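Long-range contact in arginine kinase (Anthopleura japonica, PDB 4RF7), which catalyses the reversible transfer of a phosphoryl group from ATP to L-arginine, giving phosphoarginine and ADP: residues A487-G492 against E583-R588. Sequence-based numbering, arbitrary orientation.
Sequences ARNVKG and EEDQLR. With ARG (arginine), chain I.
The carboxamide of Asn489 meets two flat groups of the other segment, each turned steeply against it: its plane stands 59° from the carboxylate of Asp585 and 85° from the amide of Gln586. These groups lie beside the Arg488-Leu587 pair of antiparallel strands 479-488 and 587-594, neighbours in the eight-stranded sheet of the phosphagen kinase catalytic domain. Asn489 ND2 gives a nearly straight bond to Asp585 OD1 (2.9 Å), met on its anti side and tilted well out of the carboxylate plane, while the oxygen lies close to the asparagine amide plane. Gln586 N reaches Asn489 OD1 (3.1 Å) from above its carbonyl plane, off the lone-pair direction, with its N-H pointing almost straight at the oxygen. Arg488 and Leu587 form a hydrogen-bonded pair, joined by Arg488 N to Leu587 O (2.8 Å) and Leu587 N to Arg488 O (2.9 Å). Beyond it, side chains take over the bonding between the segments. Asn489 CG sits beside its own backbone N (chi1 -71°), which brings the carboxamide across to the other segment. Leu627 O also accepts from Asn489 ND2, Ser628 OG bonds Asp585 OD1, and a water lies within hydrogen-bonding distance of both Asn489 OD1 and Asp585 OD1. Val490 CG2 packs 4.0 Å from Leu587 CD1, and both side chains touch Val511 of helix 501-516. Gln586 completes the link: its extended chain lets OE1 accept from Val490 N at 2.8 Å.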
loop_
_atom_site.group_PDB
_atom_site.type_symbol
_atom_site.label_atom_id
_atom_site.label_comp_id
_atom_site.label_asym_id
_atom_site.label_seq_id
_atom_site.Cartn_x
_atom_site.Cartn_y
_atom_site.Cartn_z
ATOM N N ALA A 487 -7.140 13.402 20.028
ATOM C CA ALA A 487 -6.700 13.309 18.643
ATOM C C ALA A 487 -5.692 14.429 18.396
ATOM O O ALA A 487 -5.883 15.560 18.852
ATOM C CB ALA A 487 -7.877 13.426 17.694
ATOM N N ARG A 488 -4.610 14.107 17.696
ATOM C CA ARG A 488 -3.575 15.087 17.394
ATOM C C ARG A 488 -3.027 14.848 15.998
ATOM O O ARG A 488 -3.058 13.721 15.490
ATOM C CB ARG A 488 -2.431 14.996 18.410
ATOM C CG ARG A 488 -2.769 15.436 19.830
ATOM C CD ARG A 488 -3.031 16.931 19.909
ATOM N NE ARG A 488 -3.182 17.391 21.287
ATOM C CZ ARG A 488 -4.345 17.483 21.922
ATOM N NH1 ARG A 488 -5.471 17.156 21.300
ATOM N NH2 ARG A 488 -4.385 17.911 23.176
ATOM N N ASN A 489 -2.517 15.907 15.381
ATOM C CA ASN A 489 -1.846 15.764 14.101
ATOM C C ASN A 489 -0.466 16.413 14.142
ATOM O O ASN A 489 -0.294 17.469 14.753
ATOM C CB ASN A 489 -2.710 16.328 12.976
ATOM C CG ASN A 489 -3.922 15.462 12.694
ATOM O OD1 ASN A 489 -3.831 14.463 11.976
ATOM N ND2 ASN A 489 -5.063 15.831 13.272
ATOM N N VAL A 490 0.516 15.767 13.516
ATOM C CA VAL A 490 1.906 16.219 13.604
ATOM C C VAL A 490 2.149 17.497 12.803
ATOM O O VAL A 490 1.746 17.602 11.642
ATOM C CB VAL A 490 2.882 15.120 13.161
ATOM C CG1 VAL A 490 4.327 15.595 13.295
ATOM C CG2 VAL A 490 2.664 13.864 13.985
ATOM N N LYS A 491 2.807 18.469 13.431
ATOM C CA LYS A 491 3.091 19.746 12.780
ATOM C C LYS A 491 4.046 19.569 11.597
ATOM O O LYS A 491 4.940 18.720 11.634
ATOM C CB LYS A 491 3.686 20.736 13.787
ATOM C CG LYS A 491 3.774 22.161 13.255
ATOM C CD LYS A 491 4.389 23.125 14.261
ATOM C CE LYS A 491 4.445 24.516 13.659
ATOM N NZ LYS A 491 5.277 25.454 14.452
ATOM N N GLY A 492 3.842 20.355 10.543
ATOM C CA GLY A 492 4.723 20.322 9.389
ATOM C C GLY A 492 4.163 19.531 8.219
ATOM O O GLY A 492 4.767 19.488 7.145
ATOM N N GLU A 583 -4.573 6.404 11.582
ATOM C CA GLU A 583 -5.932 5.936 11.357
ATOM C C GLU A 583 -6.757 7.104 10.798
ATOM O O GLU A 583 -6.546 7.532 9.660
ATOM C CB GLU A 583 -6.533 5.399 12.662
ATOM C CG GLU A 583 -7.862 4.665 12.505
ATOM C CD GLU A 583 -8.975 5.298 13.322
ATOM O OE1 GLU A 583 -8.672 6.160 14.174
ATOM O OE2 GLU A 583 -10.150 4.934 13.108
ATOM N N GLU A 584 -7.674 7.634 11.603
ATOM C CA GLU A 584 -8.509 8.766 11.202
ATOM C C GLU A 584 -7.725 10.073 11.303
ATOM O O GLU A 584 -7.789 10.925 10.414
ATOM C CB GLU A 584 -9.766 8.825 12.076
ATOM C CG GLU A 584 -10.615 10.075 11.887
ATOM C CD GLU A 584 -11.998 9.928 12.495
ATOM O OE1 GLU A 584 -12.331 8.811 12.945
ATOM O OE2 GLU A 584 -12.752 10.924 12.520
ATOM N N ASP A 585 -6.997 10.230 12.404
ATOM C CA ASP A 585 -6.013 11.295 12.530
ATOM C C ASP A 585 -4.634 10.651 12.578
ATOM O O ASP A 585 -4.522 9.430 12.720
ATOM C CB ASP A 585 -6.256 12.116 13.800
ATOM C CG ASP A 585 -7.488 12.992 13.705
ATOM O OD1 ASP A 585 -7.381 14.099 13.139
ATOM O OD2 ASP A 585 -8.556 12.583 14.206
ATOM N N GLN A 586 -3.586 11.461 12.459
ATOM C CA GLN A 586 -2.227 10.934 12.482
ATOM C C GLN A 586 -1.885 10.346 13.842
ATOM O O GLN A 586 -1.113 9.395 13.943
ATOM C CB GLN A 586 -1.230 12.020 12.086
ATOM C CG GLN A 586 -1.373 12.451 10.633
ATOM C CD GLN A 586 -0.987 13.894 10.410
ATOM O OE1 GLN A 586 -0.242 14.477 11.198
ATOM N NE2 GLN A 586 -1.494 14.485 9.330
ATOM N N LEU A 587 -2.472 10.917 14.886
ATOM C CA LEU A 587 -2.275 10.411 16.238
ATOM C C LEU A 587 -3.597 10.331 16.982
ATOM O O LEU A 587 -4.294 11.343 17.129
ATOM C CB LEU A 587 -1.313 11.318 17.012
ATOM C CG LEU A 587 0.172 11.225 16.678
ATOM C CD1 LEU A 587 0.921 12.417 17.243
ATOM C CD2 LEU A 587 0.736 9.938 17.243
ATOM N N ARG A 588 -3.958 9.134 17.431
ATOM C CA ARG A 588 -5.006 9.022 18.435
ATOM C C ARG A 588 -4.402 8.462 19.714
ATOM O O ARG A 588 -3.969 7.305 19.766
ATOM C CB ARG A 588 -6.186 8.169 17.977
ATOM C CG ARG A 588 -7.393 8.385 18.882
ATOM C CD ARG A 588 -8.411 7.272 18.804
ATOM N NE ARG A 588 -9.469 7.570 17.847
ATOM C CZ ARG A 588 -10.561 6.828 17.691
ATOM N NH1 ARG A 588 -11.473 7.172 16.795
ATOM N NH2 ARG A 588 -10.739 5.747 18.435
HETATM N N ARG I . 3.996 25.103 20.131
HETATM C CA ARG I . 4.768 24.562 19.019
HETATM C C ARG I . 4.381 25.204 17.692
HETATM O O ARG I . 5.152 25.201 16.734
HETATM C CB ARG I . 4.588 23.051 18.919
HETATM C CG ARG I . 3.289 22.648 18.260
HETATM C CD ARG I . 2.273 22.148 19.262
HETATM N NE ARG I . 1.779 23.195 20.147
HETATM C CZ ARG I . 1.088 22.962 21.257
HETATM N NH1 ARG I . 0.674 23.971 22.008
HETATM N NH2 ARG I . 0.813 21.719 21.615
HETATM O OXT ARG I . 3.283 25.737 17.537
HETATM O O HOH W 1 -6.036 14.657 10.343
#